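Local structure of SM80.1 Vicilin (Solanum melongena, 5VF5) at residues A[30-35]-A[48-53]; A[12-17]-A[316-321]; A[245-250]-A[338-343]; A[52-57]-A[122-127]; A[240-245]-A[344-349]. The protein probably serves as a seed storage protein of the 7S vicilin family, built from two cupin domains, and holds a copper ion in the crystal. One frame throughout, in Å; residues are numbered along the deposited sequence.

Contacts 1 to 4 pair antiparallel strands in buried ground, whereas contact 5 is a partly buried meeting of a strand's leading end with a loop. Contacts 1 and 4 share strand 49-56, which bonds to strand 28-32 along one edge and to strand 120-128 along the other. Contacts 3 and 5 likewise share strand 243-250. Contact 2 reaches the same sheet as contact 3, though nearest atoms stay about 7 Å apart. Contacts 3 and 4 touch across the two cupin units, F342 against Y123. The chemistry varies with place: contact 4 is backbone and apolar, contacts 1 and 2 add an arginine or a salt bridge where strands end, and contact 5 relies on a carboxylate and waters.

Contact 1 (A[30-35]-A[48-53]); sequences FRILPK and KFRVSV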
# COMPACT_ATOMS: atom_id res chain seq x y z
N PHE A 30 13.44 5.72 1.49
CA PHE A 30 12.54 4.79 2.16
C PHE A 30 11.88 5.59 3.25
O PHE A 30 12.59 6.04 4.17
CB PHE A 30 13.31 3.61 2.76
CG PHE A 30 12.46 2.69 3.62
CD1 PHE A 30 11.25 2.21 3.16
CD2 PHE A 30 12.86 2.37 4.91
CE1 PHE A 30 10.49 1.35 3.93
CE2 PHE A 30 12.09 1.54 5.70
CZ PHE A 30 10.89 1.04 5.21
N ARG A 31 10.57 5.77 3.15
CA ARG A 31 9.84 6.55 4.12
C ARG A 31 8.65 5.81 4.61
O ARG A 31 7.98 5.13 3.84
CB ARG A 31 9.48 7.92 3.63
CG ARG A 31 8.78 8.07 2.35
CD ARG A 31 8.88 9.56 1.98
NE ARG A 31 8.20 9.71 0.74
CZ ARG A 31 8.75 9.62 -0.45
NH1 ARG A 31 7.96 9.74 -1.49
NH2 ARG A 31 10.07 9.48 -0.61
N ILE A 32 8.37 5.93 5.89
CA ILE A 32 7.37 5.13 6.55
C ILE A 32 6.43 6.03 7.33
O ILE A 32 6.82 7.00 7.99
CB ILE A 32 8.01 4.07 7.45
CG1 ILE A 32 7.00 3.08 8.04
CG2 ILE A 32 8.88 4.66 8.51
CD1 ILE A 32 7.67 1.84 8.66
N LEU A 33 5.15 5.73 7.23
CA LEU A 33 4.15 6.47 8.00
C LEU A 33 4.28 6.08 9.47
O LEU A 33 4.65 4.93 9.77
CB LEU A 33 2.78 6.09 7.48
CG LEU A 33 1.61 6.96 7.71
CD1 LEU A 33 1.85 8.40 7.19
CD2 LEU A 33 0.41 6.35 7.00
N PRO A 34 3.99 7.00 10.41
CA PRO A 34 3.95 6.60 11.80
C PRO A 34 2.95 5.48 12.09
O PRO A 34 2.04 5.24 11.27
CB PRO A 34 3.58 7.88 12.54
CG PRO A 34 4.04 8.97 11.62
CD PRO A 34 3.75 8.44 10.23
N LYS A 35 3.04 4.88 13.25
CA LYS A 35 2.00 3.96 13.68
C LYS A 35 0.64 4.60 13.54
O LYS A 35 0.48 5.80 13.81
CB LYS A 35 2.19 3.58 15.15
CG LYS A 35 3.28 2.58 15.36
CD LYS A 35 3.36 2.13 16.82
CE LYS A 35 2.04 1.52 17.32
NZ LYS A 35 2.15 0.94 18.69
N LYS A 48 -0.92 -3.02 14.28
CA LYS A 48 0.26 -3.82 13.91
C LYS A 48 0.81 -3.51 12.53
O LYS A 48 1.93 -3.96 12.17
CB LYS A 48 0.03 -5.31 14.09
CG LYS A 48 -0.10 -5.75 15.54
CD LYS A 48 -0.27 -7.25 15.66
CE LYS A 48 -0.29 -7.69 17.11
NZ LYS A 48 -0.46 -9.15 17.19
N PHE A 49 0.03 -2.75 11.73
CA PHE A 49 0.38 -2.56 10.34
C PHE A 49 1.06 -1.20 10.11
O PHE A 49 0.75 -0.21 10.78
CB PHE A 49 -0.84 -2.68 9.46
CG PHE A 49 -1.38 -4.08 9.34
CD1 PHE A 49 -0.88 -4.93 8.39
CD2 PHE A 49 -2.32 -4.55 10.24
CE1 PHE A 49 -1.34 -6.23 8.30
CE2 PHE A 49 -2.78 -5.85 10.15
CZ PHE A 49 -2.31 -6.67 9.17
N ARG A 50 2.01 -1.18 9.20
CA ARG A 50 2.64 0.05 8.77
C ARG A 50 2.60 0.12 7.27
O ARG A 50 2.74 -0.93 6.59
CB ARG A 50 4.07 0.12 9.25
CG ARG A 50 4.26 0.07 10.76
CD ARG A 50 3.75 1.29 11.49
NE ARG A 50 4.61 2.45 11.29
CZ ARG A 50 5.74 2.69 11.95
NH1 ARG A 50 6.20 1.82 12.86
NH2 ARG A 50 6.44 3.79 11.69
N VAL A 51 2.56 1.33 6.71
CA VAL A 51 2.76 1.51 5.29
C VAL A 51 3.95 2.37 5.02
O VAL A 51 4.26 3.28 5.81
CB VAL A 51 1.51 2.00 4.50
CG1 VAL A 51 0.41 0.95 4.51
CG2 VAL A 51 1.02 3.33 4.97
N SER A 52 4.60 2.11 3.90
CA SER A 52 5.82 2.84 3.53
C SER A 52 5.93 2.93 2.02
O SER A 52 5.19 2.26 1.27
CB SER A 52 7.05 2.14 4.14
OG SER A 52 7.15 0.80 3.68
N VAL A 53 6.89 3.72 1.59
CA VAL A 53 7.23 3.88 0.19
C VAL A 53 8.74 3.70 0.03
O VAL A 53 9.50 4.18 0.86
CB VAL A 53 6.75 5.23 -0.41
CG1 VAL A 53 7.28 5.45 -1.83
CG2 VAL A 53 5.23 5.31 -0.43
O HOH W 1 1.70 3.23 9.23
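R50 holds the backbone of L33 through two nitrogens at once. NE and NH2 of R50 each donate to L33 O at 2.9 Å, and that oxygen sits only 2° out of the guanidinium plane. Sharing one acceptor bends both bonds to an N-H...O angle near 147°. The arginine reaches it by folding: its chain is bent at chi2 (-68°) and chi3. The flat group is also sandwiched, with K35 N over one face and I32 CD1 over the opposite one, both toward the rim, while NH1 goes to G133 O. The positive charge would probably polarise the L33 carbonyl.

Backbone bonding follows an antiparallel register. R31 and V53 form a hydrogen-bonded pair, R31 N to V53 O at 3.0 Å and V53 N to R31 O at 2.9 Å, and L33 N adds a bond of 3.0 Å to V51 O. These are strands 28-32 and 49-56, neighbours in a sheet of the N-terminal cupin jelly roll. Past L33 the chains separate, and a water accepts from V51 N and donates to P34 O.

L33 CD2 meets V51 CG2 at 3.7 Å, side by side. I32 and S52 form a non-hydrogen-bonded pair on the face opposite R31 and V53, CB to CB 4.0 Å, with S52 OG at the edge of the F30 ring. The guanidinium of R31 pairs with E55 and D29.

Contact 2 (A[12-17]-A[316-321]); sequences YLFKSQ and GDVLVI
Y12 O takes a hydrogen bond from V320 N at 2.9 Å where the short strand 13-14 joins strand 318-321 as an antiparallel outer strand of the C-terminal cupin sheet. The Y12 side chain leads away, its nearest atom about 3 Å from the bound copper(II) ion, whose ligands are C281, H283 and H325. Its CB stays 3.3 Å from V320 O, a buried oxygen without a polar partner in the model. L13 is in a non-hydrogen-bonded pair with L319, and they share one face. F14 and V318, whose side chains share the other face, exchange two backbone bonds of 2.8 Å, F14 N to V318 O and V318 N to F14 O. F14 CE1 rests 3.9 Å from V320 CG2, while F36 meets the ring edge-to-face. K15, bent at chi2 (-71°) and chi3, lies alongside D317, its NZ forming a salt bridge of 2.9 Å to OD2 on the syn side. D317 OD1 accepts from S16 N at 2.8 Å, on the anti side and 22° out of plane.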
# COMPACT_ATOMS: atom_id res chain seq x y z
N TYR A 12 -8.32 9.89 9.99
CA TYR A 12 -8.12 8.88 8.98
C TYR A 12 -7.22 9.30 7.84
O TYR A 12 -6.82 8.48 7.01
CB TYR A 12 -9.47 8.49 8.41
CG TYR A 12 -10.49 8.05 9.43
CD1 TYR A 12 -10.23 7.00 10.27
CD2 TYR A 12 -11.69 8.71 9.57
CE1 TYR A 12 -11.15 6.60 11.24
CE2 TYR A 12 -12.61 8.31 10.52
CZ TYR A 12 -12.34 7.23 11.32
OH TYR A 12 -13.25 6.84 12.29
N LEU A 13 -6.92 10.59 7.72
CA LEU A 13 -6.15 11.16 6.63
C LEU A 13 -4.71 11.31 7.06
O LEU A 13 -4.44 11.91 8.12
CB LEU A 13 -6.72 12.53 6.29
CG LEU A 13 -5.95 13.35 5.27
CD1 LEU A 13 -5.96 12.66 3.92
CD2 LEU A 13 -6.59 14.73 5.14
N PHE A 14 -3.78 10.83 6.24
CA PHE A 14 -2.34 10.90 6.52
C PHE A 14 -1.71 11.50 5.29
O PHE A 14 -1.50 10.85 4.27
CB PHE A 14 -1.75 9.53 6.81
CG PHE A 14 -2.28 8.87 8.06
CD1 PHE A 14 -3.51 8.28 8.09
CD2 PHE A 14 -1.55 8.90 9.25
CE1 PHE A 14 -4.03 7.72 9.25
CE2 PHE A 14 -2.04 8.31 10.41
CZ PHE A 14 -3.30 7.74 10.42
N LYS A 15 -1.43 12.79 5.36
CA LYS A 15 -0.82 13.47 4.25
C LYS A 15 0.60 12.91 3.95
O LYS A 15 1.30 12.43 4.85
CB LYS A 15 -0.78 14.97 4.53
CG LYS A 15 -2.17 15.60 4.58
CD LYS A 15 -2.85 15.68 3.24
CE LYS A 15 -2.07 16.59 2.34
NZ LYS A 15 -2.68 16.69 0.99
N SER A 16 1.01 13.05 2.69
CA SER A 16 2.29 12.51 2.26
C SER A 16 3.47 12.98 3.12
O SER A 16 4.41 12.21 3.37
CB SER A 16 2.53 12.77 0.79
OG SER A 16 2.75 14.14 0.59
N GLN A 17 3.41 14.22 3.59
CA GLN A 17 4.50 14.78 4.40
C GLN A 17 4.69 14.06 5.72
O GLN A 17 5.72 14.23 6.36
CB GLN A 17 4.26 16.27 4.62
CG GLN A 17 4.52 17.08 3.35
N GLY A 316 0.56 10.44 -3.07
CA GLY A 316 1.35 10.07 -1.89
C GLY A 316 0.60 10.17 -0.56
O GLY A 316 1.10 9.71 0.46
N ASP A 317 -0.60 10.75 -0.58
CA ASP A 317 -1.43 10.81 0.61
C ASP A 317 -2.06 9.45 0.87
O ASP A 317 -2.30 8.67 -0.07
CB ASP A 317 -2.58 11.80 0.44
CG ASP A 317 -2.14 13.26 0.39
OD1 ASP A 317 -0.99 13.60 0.75
OD2 ASP A 317 -3.03 14.05 -0.03
N VAL A 318 -2.37 9.21 2.12
CA VAL A 318 -3.08 8.02 2.58
C VAL A 318 -4.41 8.36 3.23
O VAL A 318 -4.51 9.30 4.02
CB VAL A 318 -2.18 7.21 3.53
CG1 VAL A 318 -2.93 6.16 4.30
CG2 VAL A 318 -1.02 6.61 2.75
N LEU A 319 -5.44 7.57 2.93
CA LEU A 319 -6.67 7.59 3.67
C LEU A 319 -6.94 6.21 4.21
O LEU A 319 -6.92 5.25 3.45
CB LEU A 319 -7.84 8.00 2.79
CG LEU A 319 -9.18 8.17 3.50
CD1 LEU A 319 -9.20 9.31 4.51
CD2 LEU A 319 -10.29 8.37 2.48
N VAL A 320 -7.27 6.11 5.49
CA VAL A 320 -7.70 4.86 6.08
C VAL A 320 -9.25 4.88 6.04
O VAL A 320 -9.88 5.80 6.55
CB VAL A 320 -7.19 4.70 7.51
CG1 VAL A 320 -7.80 3.46 8.15
CG2 VAL A 320 -5.66 4.66 7.53
N ILE A 321 -9.83 3.85 5.44
CA ILE A 321 -11.27 3.70 5.40
C ILE A 321 -11.61 2.56 6.38
O ILE A 321 -11.42 1.37 6.02
CB ILE A 321 -11.80 3.31 4.00
CG1 ILE A 321 -11.17 4.18 2.87
CG2 ILE A 321 -13.34 3.39 4.03
CD1 ILE A 321 -11.50 3.64 1.50
O HOH W 2 0.70 14.74 -1.01

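Contact 3 (A[245-250]-A[338-343]); sequences VAFMNI and RVVGFG
A246 and G341 form the closely bonded part of this contact: A246 N to G341 O and G341 N to A246 O both measure 2.8 Å, with N-H...O angles of 168° and 170°. The next hydrogen-bonded pair is slightly longer, M248 N reaching V339 O at 3.1 Å and V339 N reaching M248 O at 2.9 Å. On their face, M248 CB meets V339 CG2 at 3.7 Å, the side chains lying side by side. F227, V268 and F329 pack against this side.

The opposite face is apolar at one end and polar at the other. V245 sits between two neighbours, CG1 4.1 Å from V340 CG1 and CG2 4.0 Å from F342 CE1. V74, on a strand of the other cupin, touches V245, F247 and F342. The loose part is F247, partly exposed, which only grazes V340 CG2 with its CD2, at 4.2 Å.

The end at R338 is more open, the arginine being partly exposed and modelled in two conformers, yet it is closely stacked. In the conformer described, its guanidinium and the N249 amide have planes 5° apart, and N249 OD1 stands 3.3 Å over the guanidinium centre. The polar ends bond elsewhere: R338 NE pairs with E272, and N249 OD1 accepts from N336. The alternating pairs from V245-F342 to N249-R338 are those of antiparallel neighbours in the jelly-roll sheet of the C-terminal cupin.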
# COMPACT_ATOMS: atom_id res chain seq x y z
N VAL A 245 -4.89 -6.65 -1.87
CA VAL A 245 -4.32 -5.50 -2.58
C VAL A 245 -5.32 -5.10 -3.65
O VAL A 245 -5.63 -5.90 -4.53
CB VAL A 245 -2.95 -5.78 -3.22
CG1 VAL A 245 -2.46 -4.54 -3.91
CG2 VAL A 245 -1.99 -6.34 -2.19
N ALA A 246 -5.81 -3.87 -3.57
CA ALA A 246 -6.84 -3.37 -4.43
C ALA A 246 -6.22 -2.27 -5.29
O ALA A 246 -5.42 -1.44 -4.84
CB ALA A 246 -8.02 -2.84 -3.65
N PHE A 247 -6.66 -2.22 -6.54
CA PHE A 247 -6.30 -1.19 -7.48
C PHE A 247 -7.57 -0.51 -7.98
O PHE A 247 -8.46 -1.18 -8.52
CB PHE A 247 -5.58 -1.83 -8.67
CG PHE A 247 -4.36 -2.62 -8.29
CD1 PHE A 247 -4.45 -3.94 -7.88
CD2 PHE A 247 -3.12 -2.00 -8.27
CE1 PHE A 247 -3.31 -4.66 -7.55
CE2 PHE A 247 -1.96 -2.71 -7.96
CZ PHE A 247 -2.07 -4.04 -7.56
N MET A 248 -7.70 0.79 -7.73
CA MET A 248 -8.88 1.52 -8.17
C MET A 248 -8.43 2.67 -9.02
O MET A 248 -7.56 3.43 -8.62
CB MET A 248 -9.74 1.99 -6.99
CG MET A 248 -11.03 2.69 -7.41
SD MET A 248 -12.22 2.76 -6.08
CE MET A 248 -11.44 4.07 -5.17
N ASN A 249 -9.06 2.78 -10.19
CA ASN A 249 -8.87 3.89 -11.08
C ASN A 249 -10.21 4.54 -11.35
O ASN A 249 -11.17 3.85 -11.72
CB ASN A 249 -8.22 3.46 -12.39
CG ASN A 249 -7.82 4.66 -13.25
OD1 ASN A 249 -7.04 5.50 -12.81
ND2 ASN A 249 -8.42 4.80 -14.39
N ILE A 250 -10.26 5.85 -11.15
CA ILE A 250 -11.44 6.66 -11.49
C ILE A 250 -11.00 7.58 -12.65
O ILE A 250 -10.06 8.39 -12.52
CB ILE A 250 -11.94 7.47 -10.29
CG1 ILE A 250 -12.21 6.54 -9.08
CG2 ILE A 250 -13.20 8.24 -10.67
CD1 ILE A 250 -12.66 7.24 -7.85
N ARG A 338 -5.91 7.50 -9.44
CA ARG A 338 -5.52 6.11 -9.23
C ARG A 338 -4.93 5.87 -7.86
O ARG A 338 -4.09 6.62 -7.37
CB ARG A 338 -4.47 5.70 -10.26
CG ARG A 338 -4.30 4.19 -10.38
CD ARG A 338 -3.31 3.78 -11.48
NE ARG A 338 -3.56 4.42 -12.78
CZ ARG A 338 -4.31 3.92 -13.77
NH1 ARG A 338 -4.95 2.74 -13.65
NH2 ARG A 338 -4.44 4.60 -14.91
N VAL A 339 -5.43 4.81 -7.23
CA VAL A 339 -5.00 4.45 -5.85
C VAL A 339 -4.65 2.98 -5.77
O VAL A 339 -5.19 2.15 -6.55
CB VAL A 339 -6.08 4.78 -4.76
CG1 VAL A 339 -6.46 6.23 -4.85
CG2 VAL A 339 -7.30 3.90 -4.90
N VAL A 340 -3.81 2.65 -4.81
CA VAL A 340 -3.59 1.29 -4.39
C VAL A 340 -4.07 1.22 -2.97
O VAL A 340 -3.74 2.09 -2.16
CB VAL A 340 -2.11 0.91 -4.40
CG1 VAL A 340 -1.89 -0.50 -3.84
CG2 VAL A 340 -1.61 1.04 -5.80
N GLY A 341 -4.89 0.24 -2.67
CA GLY A 341 -5.40 0.05 -1.30
C GLY A 341 -4.95 -1.28 -0.72
O GLY A 341 -5.05 -2.34 -1.37
N PHE A 342 -4.41 -1.27 0.46
CA PHE A 342 -4.20 -2.48 1.21
C PHE A 342 -5.42 -2.74 2.07
O PHE A 342 -5.86 -1.87 2.82
CB PHE A 342 -2.97 -2.35 2.10
CG PHE A 342 -1.68 -2.33 1.34
CD1 PHE A 342 -1.28 -3.45 0.65
CD2 PHE A 342 -0.84 -1.23 1.35
CE1 PHE A 342 -0.08 -3.49 -0.05
CE2 PHE A 342 0.36 -1.24 0.67
CZ PHE A 342 0.75 -2.36 -0.05
N GLY A 343 -5.93 -3.95 1.99
CA GLY A 343 -7.04 -4.38 2.82
C GLY A 343 -6.57 -5.25 3.98
O GLY A 343 -5.82 -6.21 3.77

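Contact 4 (A[52-57]-A[122-127]); sequences SVIELE and VYVLAK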
# COMPACT_ATOMS: atom_id res chain seq x y z
N SER A 52 4.60 2.11 3.90
CA SER A 52 5.82 2.84 3.53
C SER A 52 5.93 2.93 2.02
O SER A 52 5.19 2.26 1.27
CB SER A 52 7.05 2.14 4.14
OG SER A 52 7.15 0.80 3.68
N VAL A 53 6.89 3.72 1.59
CA VAL A 53 7.23 3.88 0.19
C VAL A 53 8.74 3.70 0.03
O VAL A 53 9.50 4.18 0.86
CB VAL A 53 6.75 5.23 -0.41
CG1 VAL A 53 7.28 5.45 -1.83
CG2 VAL A 53 5.23 5.31 -0.43
N ILE A 54 9.14 2.93 -0.99
CA ILE A 54 10.51 2.84 -1.43
C ILE A 54 10.59 3.47 -2.81
O ILE A 54 9.82 3.10 -3.71
CB ILE A 54 10.99 1.37 -1.52
CG1 ILE A 54 10.82 0.66 -0.18
CG2 ILE A 54 12.44 1.34 -2.02
CD1 ILE A 54 11.05 -0.83 -0.20
N GLU A 55 11.54 4.37 -3.00
CA GLU A 55 11.80 5.04 -4.26
C GLU A 55 13.26 4.83 -4.62
O GLU A 55 14.14 5.07 -3.79
CB GLU A 55 11.62 6.54 -4.10
CG GLU A 55 10.24 6.96 -3.78
CD GLU A 55 10.10 8.48 -3.69
OE1 GLU A 55 11.10 9.22 -3.46
OE2 GLU A 55 8.95 8.92 -3.79
N LEU A 56 13.52 4.31 -5.82
CA LEU A 56 14.88 4.18 -6.33
C LEU A 56 14.98 5.07 -7.58
O LEU A 56 14.23 4.90 -8.54
CB LEU A 56 15.24 2.72 -6.69
CG LEU A 56 15.97 1.93 -5.60
CD1 LEU A 56 15.08 1.74 -4.40
CD2 LEU A 56 16.50 0.59 -6.10
N GLU A 57 15.97 5.94 -7.58
CA GLU A 57 16.34 6.67 -8.80
C GLU A 57 16.83 5.72 -9.87
O GLU A 57 17.19 4.57 -9.59
CB GLU A 57 17.45 7.67 -8.46
CG GLU A 57 17.05 8.82 -7.52
CD GLU A 57 16.21 9.91 -8.15
OE1 GLU A 57 15.92 9.83 -9.36
OE2 GLU A 57 15.86 10.85 -7.41
N VAL A 122 7.73 1.68 -5.00
CA VAL A 122 7.03 0.55 -4.38
C VAL A 122 6.24 1.07 -3.19
O VAL A 122 6.80 1.80 -2.35
CB VAL A 122 8.02 -0.54 -3.91
CG1 VAL A 122 7.32 -1.79 -3.39
CG2 VAL A 122 8.99 -0.91 -5.04
N TYR A 123 4.97 0.68 -3.10
CA TYR A 123 4.13 0.86 -1.91
C TYR A 123 4.16 -0.43 -1.10
O TYR A 123 3.94 -1.51 -1.64
CB TYR A 123 2.70 1.18 -2.36
CG TYR A 123 1.63 1.47 -1.32
CD1 TYR A 123 1.93 2.17 -0.17
CD2 TYR A 123 0.29 1.12 -1.56
CE1 TYR A 123 0.95 2.45 0.76
CE2 TYR A 123 -0.70 1.44 -0.65
CZ TYR A 123 -0.37 2.10 0.50
OH TYR A 123 -1.37 2.42 1.38
N VAL A 124 4.42 -0.34 0.20
CA VAL A 124 4.66 -1.48 1.06
C VAL A 124 3.72 -1.49 2.23
O VAL A 124 3.58 -0.48 2.93
CB VAL A 124 6.11 -1.47 1.56
CG1 VAL A 124 6.40 -2.68 2.44
CG2 VAL A 124 7.11 -1.37 0.41
N LEU A 125 3.13 -2.65 2.50
CA LEU A 125 2.41 -2.92 3.74
C LEU A 125 3.31 -3.84 4.57
O LEU A 125 3.80 -4.84 4.01
CB LEU A 125 1.12 -3.68 3.43
CG LEU A 125 0.27 -4.01 4.65
CD1 LEU A 125 -0.33 -2.76 5.30
CD2 LEU A 125 -0.82 -5.04 4.32
N ALA A 126 3.51 -3.56 5.86
CA ALA A 126 4.21 -4.50 6.72
C ALA A 126 3.41 -4.71 7.99
O ALA A 126 2.72 -3.82 8.45
CB ALA A 126 5.62 -4.04 7.03
N LYS A 127 3.51 -5.92 8.54
CA LYS A 127 2.90 -6.23 9.80
C LYS A 127 3.98 -6.62 10.82
O LYS A 127 4.83 -7.47 10.52
CB LYS A 127 1.90 -7.41 9.67
CG LYS A 127 1.08 -7.62 10.91
CD LYS A 127 0.22 -8.84 10.84
CE LYS A 127 -0.56 -8.99 12.15
NZ LYS A 127 -1.37 -10.23 12.16
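I54 and V124 cross obliquely within a sheet of the N-terminal cupin jelly roll, I54 CD1 meeting V124 CG2 at 4.0 Å. The contact joins strands 49-56 and 120-128, whose segments run antiparallel at 145°, a marked twist. I54 directs CG1 anti to its carbonyl carbon (chi1 -57°), while V124 has CG2 anti to its own. V122 stands directly opposite I54 in a hydrogen-bonded pair, and their CB atoms are 4.3 Å apart. F73 of strand 69-77 touches all three, and F30 reaches I54. On the same face S52 OG, in the conformer described of two, comes to 3.3 Å from V124 CB.

Y123 turns to the other face, the side shared with V53. The edge of its ring is presented to the backbone: S52 O lies near the ring plane, 3.6 Å from Y123 CD1. Further out, its hydroxyl is hydrogen-bonded to V267 O, and the ring meets F342 with the planes at about 40°, so this residue reaches across to the second cupin. Y123 is modelled in two conformers, and these details belong to the one described.

Beneath the side chains, V53 and Y123 form a non-hydrogen-bonded pair, and V53 CA makes a CA-H...O contact of 3.3 Å with V122 O. Bonded pairs flank it: S52 N to V124 O is 2.9 Å, and V122 N reaches I54 O at 2.8 Å.

Contact 5 (A[240-245]-A[344-349]); sequences DLDAAV and INAMFN
D242, near the beginning of strand 243-250, receives the loop that leaves strand 337-344 in a polar, partly buried contact, accepting hydrogen bonds from A346 and M347. Two of its oxygens accept these amides directly. The backbone D242 O takes A346 N at 2.9 Å, with the donor 42° above the carbonyl plane. The carboxylate takes the next amide: M347 N to D242 OD1 is 2.8 Å, on the syn side and 156° at the hydrogen. Chi1 of -169° puts CG of D242 anti to the backbone N, beside the carbonyl carbon, and the D242 and M347 side chains cross at about a right angle.

M347 is the second residue of a type II beta turn from A346 to N349, closed by N349 N to A346 O at 2.9 Å. The turn belongs to the C-terminal cupin jelly roll and leads on to strand 351-353; the N349 side chain bonds to N261, R263 and S264, earlier in the chain.

Waters extend the grip. D242 OD2 accepts from two of them at 2.6 Å: one also donates to M347 O, and the other accepts from N345 ND2. A third donates to L241 O and accepts from N345 N. The apolar share is small, with A244 CB against A346 CB at 3.7 Å.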
# COMPACT_ATOMS: atom_id res chain seq x y z
N ASP A 240 -1.89 -15.55 5.14
CA ASP A 240 -1.27 -15.42 6.46
C ASP A 240 -1.46 -14.04 7.09
O ASP A 240 -1.75 -13.93 8.27
CB ASP A 240 0.21 -15.85 6.46
CG ASP A 240 1.06 -15.22 5.34
OD1 ASP A 240 0.62 -14.30 4.59
OD2 ASP A 240 2.24 -15.67 5.21
N LEU A 241 -1.30 -12.99 6.29
CA LEU A 241 -1.55 -11.64 6.72
C LEU A 241 -3.04 -11.29 6.70
O LEU A 241 -3.42 -10.33 7.30
CB LEU A 241 -0.80 -10.69 5.81
CG LEU A 241 0.70 -10.61 6.00
CD1 LEU A 241 1.29 -9.76 4.90
CD2 LEU A 241 1.00 -9.98 7.34
N ASP A 242 -3.84 -12.08 6.00
CA ASP A 242 -5.25 -11.83 5.75
C ASP A 242 -5.41 -10.45 5.13
O ASP A 242 -6.22 -9.64 5.57
CB ASP A 242 -6.10 -12.01 7.00
CG ASP A 242 -7.57 -12.02 6.70
OD1 ASP A 242 -7.94 -12.31 5.53
OD2 ASP A 242 -8.36 -11.74 7.62
N ALA A 243 -4.64 -10.23 4.09
CA ALA A 243 -4.58 -8.95 3.39
C ALA A 243 -5.06 -9.06 1.95
O ALA A 243 -4.97 -10.12 1.33
CB ALA A 243 -3.18 -8.37 3.46
N ALA A 244 -5.52 -7.95 1.41
CA ALA A 244 -5.81 -7.80 0.01
C ALA A 244 -5.03 -6.65 -0.55
O ALA A 244 -4.64 -5.71 0.18
CB ALA A 244 -7.28 -7.55 -0.19
N VAL A 245 -4.89 -6.65 -1.87
CA VAL A 245 -4.32 -5.50 -2.58
C VAL A 245 -5.32 -5.10 -3.65
O VAL A 245 -5.63 -5.90 -4.53
CB VAL A 245 -2.95 -5.78 -3.22
CG1 VAL A 245 -2.46 -4.54 -3.91
CG2 VAL A 245 -1.99 -6.34 -2.19
N ILE A 344 -7.00 -4.90 5.17
CA ILE A 344 -6.67 -5.61 6.39
C ILE A 344 -7.97 -6.35 6.78
O ILE A 344 -9.07 -5.83 6.50
CB ILE A 344 -6.19 -4.57 7.45
CG1 ILE A 344 -4.81 -3.97 6.96
CG2 ILE A 344 -6.07 -5.23 8.83
CD1 ILE A 344 -4.39 -2.73 7.70
N ASN A 345 -7.88 -7.55 7.37
CA ASN A 345 -9.07 -8.37 7.66
C ASN A 345 -9.82 -8.66 6.34
O ASN A 345 -11.06 -8.52 6.27
CB ASN A 345 -10.01 -7.72 8.70
CG ASN A 345 -9.33 -7.44 10.02
OD1 ASN A 345 -9.47 -6.31 10.57
ND2 ASN A 345 -8.54 -8.40 10.50
N ALA A 346 -9.08 -9.08 5.30
CA ALA A 346 -9.64 -9.10 3.96
C ALA A 346 -10.53 -10.32 3.63
O ALA A 346 -11.48 -10.16 2.86
CB ALA A 346 -8.54 -9.02 2.93
N MET A 347 -10.23 -11.50 4.19
CA MET A 347 -11.03 -12.64 3.83
C MET A 347 -12.49 -12.37 4.20
O MET A 347 -12.79 -11.88 5.30
CB MET A 347 -10.59 -13.91 4.56
CG MET A 347 -11.24 -15.12 3.98
SD MET A 347 -10.36 -15.73 2.53
CE MET A 347 -9.13 -16.70 3.30
N PHE A 348 -13.37 -12.72 3.27
CA PHE A 348 -14.82 -12.60 3.42
C PHE A 348 -15.33 -11.16 3.23
O PHE A 348 -16.54 -10.94 3.33
CB PHE A 348 -15.34 -13.22 4.75
CG PHE A 348 -14.79 -14.59 5.03
CD1 PHE A 348 -14.96 -15.58 4.11
CD2 PHE A 348 -14.03 -14.85 6.18
CE1 PHE A 348 -14.44 -16.87 4.32
CE2 PHE A 348 -13.50 -16.11 6.41
CZ PHE A 348 -13.72 -17.13 5.47
N ASN A 349 -14.42 -10.22 2.96
CA ASN A 349 -14.86 -8.85 2.68
C ASN A 349 -15.68 -8.76 1.40
O ASN A 349 -15.32 -9.37 0.37
CB ASN A 349 -13.70 -7.90 2.54
CG ASN A 349 -14.15 -6.44 2.42
OD1 ASN A 349 -14.72 -5.87 3.38
ND2 ASN A 349 -13.92 -5.83 1.23
O HOH W 3 -5.39 -8.52 8.28
O HOH W 4 -10.93 -11.85 7.50
O HOH W 5 -7.96 -11.05 10.09